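Local coordinates for protein fumarate lyase (PDB 3C8T) that belongs to the fumarate lyase family, whose largely helical chains pack through long helix bundles, here in an assembly of four copies, at residues A[45-50]-A[95-100]; A[78-83]-A[105-110]; A[152-157]-A[362-367]; A[166-171]-A[438-443]. All coordinates share one frame; numbering follows the deposited sequence.

Interaction 1: residues A[45-50]-A[95-100]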
# COMPACT_ATOMS: atom_id res chain seq x y z
N GLY A 45 5.07 -0.90 -49.01
CA GLY A 45 5.69 -1.89 -49.90
C GLY A 45 6.51 -2.95 -49.19
O GLY A 45 7.46 -3.49 -49.76
N ILE A 46 6.16 -3.26 -47.95
CA ILE A 46 7.00 -4.17 -47.17
C ILE A 46 6.54 -5.61 -47.32
O ILE A 46 7.35 -6.54 -47.26
CB ILE A 46 7.18 -3.70 -45.70
CG1 ILE A 46 8.15 -2.52 -45.69
CG2 ILE A 46 7.72 -4.82 -44.82
CD1 ILE A 46 8.04 -1.68 -44.47
N ILE A 47 5.24 -5.77 -47.51
CA ILE A 47 4.67 -7.06 -47.84
C ILE A 47 3.83 -6.80 -49.10
O ILE A 47 3.49 -5.64 -49.33
CB ILE A 47 3.80 -7.64 -46.68
CG1 ILE A 47 2.58 -6.76 -46.38
CG2 ILE A 47 4.66 -7.88 -45.40
CD1 ILE A 47 1.46 -7.52 -45.71
N PRO A 48 3.56 -7.83 -49.93
CA PRO A 48 2.64 -7.74 -51.08
C PRO A 48 1.25 -7.20 -50.77
O PRO A 48 0.65 -7.57 -49.76
CB PRO A 48 2.49 -9.19 -51.56
CG PRO A 48 3.30 -10.04 -50.62
CD PRO A 48 4.23 -9.15 -49.88
N GLU A 49 0.74 -6.38 -51.69
CA GLU A 49 -0.59 -5.79 -51.56
C GLU A 49 -1.71 -6.81 -51.49
O GLU A 49 -2.68 -6.58 -50.81
CB GLU A 49 -0.85 -4.78 -52.69
CG GLU A 49 -0.27 -3.41 -52.43
CD GLU A 49 -0.44 -2.47 -53.63
OE1 GLU A 49 0.30 -2.61 -54.63
OE2 GLU A 49 -1.32 -1.58 -53.56
N ASP A 50 -1.58 -7.93 -52.19
CA ASP A 50 -2.60 -9.00 -52.13
C ASP A 50 -2.52 -9.83 -50.86
O ASP A 50 -3.49 -10.45 -50.44
CB ASP A 50 -2.55 -9.91 -53.36
CG ASP A 50 -1.15 -10.01 -53.98
OD1 ASP A 50 -0.24 -10.66 -53.39
OD2 ASP A 50 -0.96 -9.41 -55.07
N GLY A 95 -1.82 -15.52 -45.23
CA GLY A 95 -1.59 -15.57 -43.80
C GLY A 95 -0.12 -15.67 -43.43
O GLY A 95 0.28 -15.43 -42.27
N LYS A 96 0.70 -16.01 -44.42
CA LYS A 96 2.11 -16.15 -44.17
C LYS A 96 2.78 -14.79 -43.97
O LYS A 96 3.97 -14.73 -43.66
CB LYS A 96 2.79 -16.95 -45.30
CG LYS A 96 2.50 -18.49 -45.26
CD LYS A 96 2.29 -19.05 -43.79
CE LYS A 96 3.60 -19.36 -42.99
NZ LYS A 96 4.07 -18.31 -41.99
N TYR A 97 2.02 -13.70 -44.14
CA TYR A 97 2.63 -12.38 -43.92
C TYR A 97 2.17 -11.68 -42.67
O TYR A 97 2.50 -10.50 -42.46
CB TYR A 97 2.43 -11.47 -45.12
CG TYR A 97 3.06 -11.99 -46.38
CD1 TYR A 97 4.35 -11.61 -46.76
CD2 TYR A 97 2.36 -12.88 -47.20
CE1 TYR A 97 4.91 -12.08 -47.92
CE2 TYR A 97 2.90 -13.36 -48.34
CZ TYR A 97 4.17 -12.96 -48.71
OH TYR A 97 4.67 -13.46 -49.88
N LEU A 98 1.45 -12.41 -41.84
CA LEU A 98 0.91 -11.94 -40.59
C LEU A 98 2.04 -11.74 -39.58
O LEU A 98 3.09 -12.40 -39.69
CB LEU A 98 -0.07 -12.97 -40.05
CG LEU A 98 -1.60 -12.86 -39.86
CD1 LEU A 98 -2.26 -11.57 -40.29
CD2 LEU A 98 -2.30 -14.07 -40.48
N HIS A 99 1.84 -10.82 -38.63
CA HIS A 99 2.76 -10.65 -37.52
C HIS A 99 4.16 -10.55 -38.09
O HIS A 99 5.05 -11.31 -37.72
CB HIS A 99 2.65 -11.87 -36.59
CG HIS A 99 3.25 -11.69 -35.23
ND1 HIS A 99 2.54 -11.15 -34.18
CD2 HIS A 99 4.46 -12.04 -34.74
CE1 HIS A 99 3.30 -11.15 -33.09
NE2 HIS A 99 4.47 -11.69 -33.41
N TRP A 100 4.37 -9.62 -39.02
CA TRP A 100 5.66 -9.54 -39.72
C TRP A 100 6.47 -8.50 -39.02
O TRP A 100 6.14 -7.32 -39.07
CB TRP A 100 5.40 -9.14 -41.17
CG TRP A 100 6.58 -9.11 -42.10
CD1 TRP A 100 7.44 -8.05 -42.34
CD2 TRP A 100 7.01 -10.17 -42.96
NE1 TRP A 100 8.38 -8.40 -43.28
CE2 TRP A 100 8.13 -9.69 -43.69
CE3 TRP A 100 6.55 -11.47 -43.19
CZ2 TRP A 100 8.81 -10.48 -44.63
CZ3 TRP A 100 7.22 -12.26 -44.12
CH2 TRP A 100 8.34 -11.75 -44.84
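Two CH-pi contacts, Ile-47 on Trp-100 and Pro-48 on Tyr-97, join the turn between helices 23-43 and 49-61 to the loop that leads into the long helix 104-140. The turn opens with a Schellman motif that has Gly-45 as its C-prime residue, and Pro-48 is the N-cap residue of the next helix. Ile-47 does double duty. Its CG2 sits over one face of the indole, 4.0 Å from the centroid of the five-membered ring of Trp-100 and only 8° off the normal. The same methyl lies 4.0 Å from Tyr-97 CD1, so one group serves both aromatic residues. Trp-100 CG is anti to the backbone N (chi1 -175°), and CG itself lies 4.0 Å from Ile-47 CG2. Beyond Ile-47, Ile-46 CG2 comes up obliquely to Trp-100 NE1 at 4.0 Å. Arg-379 of the second subunit packs on Trp-100 and hydrogen-bonds to the backbone carbonyls of Lys-96, Leu-98 and His-99, which brings this outer loop into the subunit interface. At the other end the Pro-48 ring crosses Tyr-97 at about a right angle, with CG 3.6 Å above the phenol plane and displaced toward the rim, and CD 3.6 Å from Tyr-97 CE1.

Interaction 2: residues A[78-83]-A[105-110]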
# COMPACT_ATOMS: atom_id res chain seq x y z
N TYR A 78 1.38 -17.12 -23.87
CA TYR A 78 0.65 -15.95 -24.39
C TYR A 78 -0.35 -16.30 -25.49
O TYR A 78 -0.16 -17.27 -26.18
CB TYR A 78 1.66 -14.92 -24.92
CG TYR A 78 2.69 -14.51 -23.90
CD1 TYR A 78 2.38 -13.62 -22.90
CD2 TYR A 78 3.98 -15.04 -23.93
CE1 TYR A 78 3.29 -13.24 -21.95
CE2 TYR A 78 4.93 -14.67 -22.96
CZ TYR A 78 4.58 -13.76 -21.99
OH TYR A 78 5.48 -13.36 -21.04
N PRO A 79 -1.46 -15.53 -25.62
CA PRO A 79 -2.40 -15.90 -26.68
C PRO A 79 -2.00 -15.46 -28.08
O PRO A 79 -2.64 -15.91 -29.04
CB PRO A 79 -3.70 -15.18 -26.27
CG PRO A 79 -3.21 -13.92 -25.59
CD PRO A 79 -1.98 -14.39 -24.82
N ILE A 80 -0.99 -14.60 -28.22
CA ILE A 80 -0.74 -13.98 -29.52
C ILE A 80 -0.34 -14.95 -30.64
O ILE A 80 -0.90 -14.90 -31.73
CB ILE A 80 0.25 -12.80 -29.46
CG1 ILE A 80 -0.28 -11.68 -28.54
CG2 ILE A 80 0.54 -12.28 -30.85
CD1 ILE A 80 -1.81 -11.42 -28.60
N LEU A 81 0.65 -15.79 -30.41
CA LEU A 81 1.10 -16.67 -31.48
C LEU A 81 0.07 -17.74 -31.83
O LEU A 81 -0.10 -18.01 -33.00
CB LEU A 81 2.53 -17.22 -31.25
CG LEU A 81 3.61 -16.10 -31.29
CD1 LEU A 81 5.00 -16.63 -30.91
CD2 LEU A 81 3.70 -15.40 -32.63
N PRO A 82 -0.63 -18.34 -30.83
CA PRO A 82 -1.78 -19.18 -31.16
C PRO A 82 -2.87 -18.43 -31.93
O PRO A 82 -3.39 -18.96 -32.92
CB PRO A 82 -2.30 -19.62 -29.77
CG PRO A 82 -1.17 -19.48 -28.87
CD PRO A 82 -0.39 -18.32 -29.37
N LEU A 83 -3.20 -17.21 -31.51
CA LEU A 83 -4.16 -16.45 -32.29
C LEU A 83 -3.67 -16.22 -33.75
O LEU A 83 -4.47 -16.31 -34.71
CB LEU A 83 -4.54 -15.12 -31.60
CG LEU A 83 -5.22 -14.13 -32.57
CD1 LEU A 83 -6.63 -14.57 -32.94
CD2 LEU A 83 -5.19 -12.72 -31.98
N GLN A 105 4.42 -8.67 -27.06
CA GLN A 105 4.08 -7.44 -26.30
C GLN A 105 3.63 -6.24 -27.15
O GLN A 105 2.88 -5.34 -26.67
CB GLN A 105 5.22 -7.02 -25.37
CG GLN A 105 4.75 -6.15 -24.22
CD GLN A 105 5.89 -5.60 -23.37
OE1 GLN A 105 7.07 -5.91 -23.61
NE2 GLN A 105 5.55 -4.77 -22.39
N ASP A 106 4.06 -6.20 -28.41
CA ASP A 106 3.55 -5.16 -29.32
C ASP A 106 2.04 -5.30 -29.48
O ASP A 106 1.30 -4.35 -29.35
CB ASP A 106 4.19 -5.27 -30.69
CG ASP A 106 5.63 -4.90 -30.68
OD1 ASP A 106 6.10 -4.21 -29.75
OD2 ASP A 106 6.32 -5.30 -31.64
N ILE A 107 1.59 -6.52 -29.77
CA ILE A 107 0.18 -6.77 -30.05
C ILE A 107 -0.65 -6.62 -28.78
O ILE A 107 -1.74 -6.01 -28.83
CB ILE A 107 -0.08 -8.16 -30.69
CG1 ILE A 107 0.83 -8.42 -31.90
CG2 ILE A 107 -1.56 -8.29 -31.11
CD1 ILE A 107 0.78 -7.36 -33.04
N MET A 108 -0.12 -7.15 -27.67
CA MET A 108 -0.80 -7.08 -26.35
C MET A 108 -0.85 -5.67 -25.75
O MET A 108 -1.89 -5.29 -25.22
CB MET A 108 -0.16 -8.06 -25.36
CG MET A 108 -0.34 -9.54 -25.75
SD MET A 108 0.34 -10.77 -24.58
CE MET A 108 -0.93 -10.61 -23.31
N ASP A 109 0.23 -4.89 -25.89
CA ASP A 109 0.25 -3.49 -25.47
C ASP A 109 -0.71 -2.65 -26.29
O ASP A 109 -1.50 -1.84 -25.77
CB ASP A 109 1.65 -2.89 -25.66
CG ASP A 109 2.56 -3.04 -24.43
OD1 ASP A 109 2.14 -3.59 -23.40
OD2 ASP A 109 3.72 -2.59 -24.49
N THR A 110 -0.64 -2.83 -27.60
CA THR A 110 -1.50 -2.07 -28.52
C THR A 110 -2.96 -2.41 -28.37
O THR A 110 -3.79 -1.50 -28.32
CB THR A 110 -1.06 -2.24 -29.99
OG1 THR A 110 0.27 -1.74 -30.16
CG2 THR A 110 -2.02 -1.46 -30.90
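Met-108 aims its CB at the start of helix 80-91 and meets Ile-80 with its very next atom. With CG anti to the carbonyl carbon (chi1 -65°), the methylene comes within 3.5 Å of Ile-80 CG1 and 3.7 Å of Ile-80 CD1. The chain then runs straight on to the sulfur. SD still brushes Ile-80, 4.1 Å from its CG1, but its new neighbour is Tyr-78, where CD1 is 3.9 Å away. This is a Met-aromatic contact of the oblique kind: SD lies 5.0 Å from the centre of the Tyr-78 ring and 59° off its normal, and the two side chains cross at about a right angle. At chi3 the Met-108 chain bends (74°), and Met-108 CE ends up 4.2 Å from Pro-79 CD. All this happens near the beginning of helix 104-140, one of the long helices that make up the central bundle of this family, where the shorter helix 80-91 packs against it. Trp-318 of helix 315-344 touches Met-108 as well, and Tyr-8 of the third subunit packs on Met-108, Pro-79 and Tyr-78 alike. One residue back along the long helix, Ile-107 meets both branches of Ile-80: the methyl CG2 of Ile-80 rests against Ile-107 CG1, and Ile-80 CD1, at the end of the branch that also touches Met-108, reaches Ile-107 CG2, each pair 4.0 Å apart.

Interaction 3: residues A[152-157]-A[362-367]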
# COMPACT_ATOMS: atom_id res chain seq x y z
N LEU A 152 -16.36 16.47 12.86
CA LEU A 152 -17.68 15.90 13.13
C LEU A 152 -18.54 16.73 14.08
O LEU A 152 -19.63 16.31 14.48
CB LEU A 152 -17.62 14.42 13.57
CG LEU A 152 -16.80 13.47 12.69
CD1 LEU A 152 -16.43 12.22 13.51
CD2 LEU A 152 -17.60 13.07 11.41
N GLN A 153 -18.07 17.94 14.38
CA GLN A 153 -18.75 18.81 15.34
C GLN A 153 -19.16 20.15 14.73
O GLN A 153 -18.51 20.64 13.81
CB GLN A 153 -17.86 19.02 16.57
CG GLN A 153 -17.83 17.78 17.45
CD GLN A 153 -16.75 17.82 18.48
OE1 GLN A 153 -16.50 18.85 19.10
NE2 GLN A 153 -16.07 16.68 18.69
N HIS A 154 -20.23 20.74 15.26
CA HIS A 154 -20.82 21.92 14.66
C HIS A 154 -19.77 23.04 14.63
O HIS A 154 -19.09 23.30 15.63
CB HIS A 154 -22.10 22.31 15.42
CG HIS A 154 -23.28 21.43 15.10
ND1 HIS A 154 -24.59 21.76 15.42
CD2 HIS A 154 -23.36 20.22 14.50
CE1 HIS A 154 -25.41 20.80 15.04
NE2 HIS A 154 -24.68 19.83 14.50
N ALA A 155 -19.60 23.64 13.46
CA ALA A 155 -18.60 24.71 13.31
C ALA A 155 -19.30 26.06 13.04
O ALA A 155 -19.50 26.83 13.98
CB ALA A 155 -17.57 24.36 12.22
N LEU A 156 -19.71 26.32 11.79
CA LEU A 156 -20.56 27.46 11.47
C LEU A 156 -21.62 26.97 10.51
O LEU A 156 -21.51 25.85 9.98
CB LEU A 156 -19.76 28.60 10.81
CG LEU A 156 -18.71 29.41 11.58
CD1 LEU A 156 -18.05 30.41 10.66
CD2 LEU A 156 -19.27 30.15 12.83
N PRO A 157 -22.67 27.79 10.26
CA PRO A 157 -23.62 27.38 9.22
C PRO A 157 -23.00 27.27 7.81
O PRO A 157 -22.17 28.10 7.43
CB PRO A 157 -24.66 28.51 9.26
CG PRO A 157 -24.51 29.11 10.60
CD PRO A 157 -23.08 29.05 10.90
N GLY A 362 -27.92 28.57 18.96
CA GLY A 362 -27.23 29.80 18.65
C GLY A 362 -25.74 29.74 18.92
O GLY A 362 -24.99 30.58 18.45
N LEU A 363 -25.30 28.74 19.66
CA LEU A 363 -23.87 28.61 19.95
C LEU A 363 -23.05 28.55 18.65
O LEU A 363 -22.00 29.15 18.56
CB LEU A 363 -23.61 27.40 20.86
CG LEU A 363 -24.07 27.69 22.31
CD1 LEU A 363 -24.57 26.44 23.03
CD2 LEU A 363 -22.96 28.33 23.11
N ILE A 364 -23.60 27.88 17.64
CA ILE A 364 -22.94 27.73 16.33
C ILE A 364 -22.64 29.07 15.63
O ILE A 364 -21.86 29.09 14.68
CB ILE A 364 -23.77 26.77 15.39
CG1 ILE A 364 -22.90 26.19 14.25
CG2 ILE A 364 -25.06 27.46 14.89
CD1 ILE A 364 -23.65 25.25 13.36
N VAL A 365 -23.28 30.15 16.08
CA VAL A 365 -23.06 31.51 15.55
C VAL A 365 -22.56 32.52 16.65
O VAL A 365 -22.65 33.75 16.50
CB VAL A 365 -24.27 32.07 14.72
CG1 VAL A 365 -24.42 31.26 13.41
CG2 VAL A 365 -25.61 32.08 15.51
N ALA A 366 -21.97 31.99 17.73
CA ALA A 366 -21.22 32.83 18.67
C ALA A 366 -20.31 33.83 17.92
O ALA A 366 -20.28 35.02 18.25
CB ALA A 366 -20.41 31.98 19.61
N GLU A 367 -19.58 33.33 16.91
CA GLU A 367 -18.70 34.18 16.08
C GLU A 367 -19.39 35.45 15.52
O GLU A 367 -18.78 36.52 15.49
CB GLU A 367 -18.12 33.39 14.89
CG GLU A 367 -16.91 34.11 14.25
CD GLU A 367 -16.51 33.55 12.87
OE1 GLU A 367 -15.41 32.92 12.77
OE2 GLU A 367 -17.27 33.77 11.88
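Ile-364 sets its longer branch against the backbone of Ala-155 and Leu-156, just where the chain turns a corner. CG1, anti to the backbone N (chi1 -159°), meets Ala-155 O at 3.5 Å; the extended chi2 carries Ile-364 CD1 on to His-154 CB at 3.9 Å. Leu-156 behaves differently. Its CB starts out away from segment 362-367, yet the branched end returns: CD2 comes to 3.4 Å from Ile-364 O, and CD1 lies 3.7 Å from Glu-367 OE2. The Glu-367 chain, extended beyond CG, crosses Leu-156 at about a right angle, and its OE2 is hydrogen-bonded to Tyr-428. Pro-157 sets CG 3.5 Å from Val-365 CG1, a branch anti to the carbonyl carbon (chi1 -68°), again crossing nearly square. No hydrogen bond spans the contact; Ala-155 O and Ile-364 O, both acceptors, merely approach to 3.3 Å. His-154 NE2 bonds to Glu-259 of the fourth subunit. The contact joins the small antiparallel sheet, in which strands 153-155 and 157-159 flank strand 145-150, to the region related to the adenylosuccinate lyase C-terminus, where helix 366-377 follows and Leu-357 of helix 350-357 touches both Pro-157 and Ile-364.

Interaction 4: residues A[166-171]-A[438-443]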
# COMPACT_ATOMS: atom_id res chain seq x y z
N VAL A 166 -18.54 21.90 -3.46
CA VAL A 166 -17.20 21.47 -3.08
C VAL A 166 -16.90 20.09 -3.74
O VAL A 166 -15.84 19.91 -4.36
CB VAL A 166 -17.07 21.43 -1.54
CG1 VAL A 166 -15.89 20.52 -1.08
CG2 VAL A 166 -16.93 22.85 -0.98
N TRP A 167 -17.83 19.15 -3.59
CA TRP A 167 -17.73 17.83 -4.21
C TRP A 167 -17.58 18.01 -5.73
O TRP A 167 -16.72 17.42 -6.36
CB TRP A 167 -19.00 17.03 -3.95
CG TRP A 167 -19.31 16.68 -2.50
CD1 TRP A 167 -18.42 16.62 -1.44
CD2 TRP A 167 -20.56 16.22 -1.99
NE1 TRP A 167 -19.09 16.22 -0.29
CE2 TRP A 167 -20.39 15.96 -0.61
CE3 TRP A 167 -21.83 16.04 -2.56
CZ2 TRP A 167 -21.44 15.52 0.20
CZ3 TRP A 167 -22.87 15.62 -1.75
CH2 TRP A 167 -22.67 15.37 -0.38
N LEU A 168 -18.45 18.85 -6.31
CA LEU A 168 -18.41 19.12 -7.72
C LEU A 168 -17.04 19.65 -8.22
O LEU A 168 -16.57 19.26 -9.31
CB LEU A 168 -19.52 20.11 -8.07
CG LEU A 168 -19.63 20.62 -9.52
CD1 LEU A 168 -19.71 19.44 -10.60
CD2 LEU A 168 -20.78 21.65 -9.67
N SER A 169 -16.41 20.54 -7.44
CA SER A 169 -15.20 21.21 -7.86
C SER A 169 -14.04 20.26 -8.17
O SER A 169 -13.29 20.48 -9.13
CB SER A 169 -14.77 22.26 -6.85
OG SER A 169 -14.24 21.64 -5.70
N ALA A 170 -13.93 19.23 -7.34
CA ALA A 170 -13.02 18.09 -7.54
C ALA A 170 -13.22 17.38 -8.88
O ALA A 170 -12.24 17.01 -9.56
CB ALA A 170 -13.19 17.06 -6.36
N PHE A 171 -14.49 17.14 -9.23
CA PHE A 171 -14.85 16.41 -10.46
C PHE A 171 -14.67 17.25 -11.71
O PHE A 171 -14.30 16.72 -12.77
CB PHE A 171 -16.24 15.80 -10.36
CG PHE A 171 -16.27 14.64 -9.44
CD1 PHE A 171 -15.81 13.39 -9.86
CD2 PHE A 171 -16.63 14.82 -8.09
CE1 PHE A 171 -15.77 12.31 -8.97
CE2 PHE A 171 -16.58 13.77 -7.20
CZ PHE A 171 -16.16 12.50 -7.64
N ASN A 438 -20.03 30.59 -8.32
CA ASN A 438 -18.68 30.52 -8.87
C ASN A 438 -18.33 29.17 -9.47
O ASN A 438 -17.84 29.07 -10.60
CB ASN A 438 -17.67 30.86 -7.79
CG ASN A 438 -16.32 31.19 -8.35
OD1 ASN A 438 -16.14 32.28 -8.91
ND2 ASN A 438 -15.36 30.26 -8.25
N VAL A 439 -18.56 28.10 -8.73
CA VAL A 439 -18.29 26.76 -9.24
C VAL A 439 -19.23 26.40 -10.42
O VAL A 439 -18.80 25.88 -11.44
CB VAL A 439 -18.37 25.71 -8.10
CG1 VAL A 439 -18.18 24.28 -8.64
CG2 VAL A 439 -17.36 26.02 -7.06
N LEU A 440 -20.52 26.67 -10.26
CA LEU A 440 -21.49 26.39 -11.33
C LEU A 440 -21.14 27.15 -12.63
O LEU A 440 -21.27 26.59 -13.73
CB LEU A 440 -22.91 26.69 -10.87
CG LEU A 440 -23.48 25.72 -9.81
CD1 LEU A 440 -24.88 26.19 -9.37
CD2 LEU A 440 -23.60 24.30 -10.36
N GLY A 441 -20.67 28.39 -12.50
CA GLY A 441 -20.18 29.19 -13.62
C GLY A 441 -21.12 29.22 -14.80
O GLY A 441 -20.68 29.02 -15.97
N GLY A 442 -22.41 29.41 -14.52
CA GLY A 442 -23.41 29.49 -15.58
C GLY A 442 -23.86 28.14 -16.11
O GLY A 442 -24.26 28.03 -17.29
N ARG A 443 -23.79 27.11 -15.27
CA ARG A 443 -24.47 25.83 -15.53
C ARG A 443 -25.88 25.85 -14.89
O ARG A 443 -26.04 26.11 -13.68
CB ARG A 443 -23.67 24.63 -14.97
CG ARG A 443 -22.44 24.23 -15.79
CD ARG A 443 -21.70 23.08 -15.07
NE ARG A 443 -20.72 23.56 -14.08
CZ ARG A 443 -19.79 22.81 -13.50
NH1 ARG A 443 -19.71 21.49 -13.77
NH2 ARG A 443 -18.94 23.38 -12.64
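Leu-440 O, at the end of helix 432-440, is gripped twice by Arg-443, and the Leu-440 side chain touches Leu-168. The backbone N of Arg-443 donates to Leu-440 O at 3.0 Å, and Arg-443 NE does so at 3.1 Å from the opposite face of the carbonyl plane, with a fairly straight N-H...O angle of 163°. The arginine chain bends at chi3 (-87°), which turns NE back toward the helix. Arg-443 NH2 adds a bond of 2.8 Å to Val-439 O, standing 41° out of that carbonyl's plane, and makes a salt bridge with Asp-172. Both helix-end oxygens lie close to the guanidinium plane, so these bonds fix the rotation of the group. Its positive charge at the carbonyl end of a helix would also probably be favourable.

One face of the guanidinium is covered by Leu-168. The two side chains meet tip to tip, with Leu-168 CD1 3.8 Å from Arg-443 NH1. Leu-168 CD2 lies over the plane, toward the rim, and also packs on Val-439 CG1 at 3.8 Å and Leu-440 CD2 at 3.9 Å. Beside it Ser-169 CB is 4.3 Å from Val-439 CG1, while its hydroxyl OG turns back to Val-166 O of its own helix, 2.7 Å away. Ile-222 of the second subunit packs on both Ser-169 and Val-439. Gly-441, with positive phi, takes the chain out of the helix, and the end of helix 432-440, its last carbonyls bound by an arginine that follows it, docks on helix 160-185 of the long bundle typical of this family.

Interactions 1 and 2 sit toward one end of the elongated chain, centres about 18 Å apart, and precede in sequence interactions 3 and 4, which lie on the other side of its centre, centres about 25 Å apart. The segments of 1 and 2 alternate, and His-99 packs on Ile-80, Leu-81 and Ile-107. Those of 3 and 4 also alternate but do not touch; both bring late parts of the chain back to the region 152-171. Helix 104-140 ties the halves together: it carries segment 105-110 and touches interaction 4 through Ala-135. Interactions 1, 3 and 4 touch the second subunit and interaction 2 the third, so all four lie near subunit interfaces of the four-chain assembly.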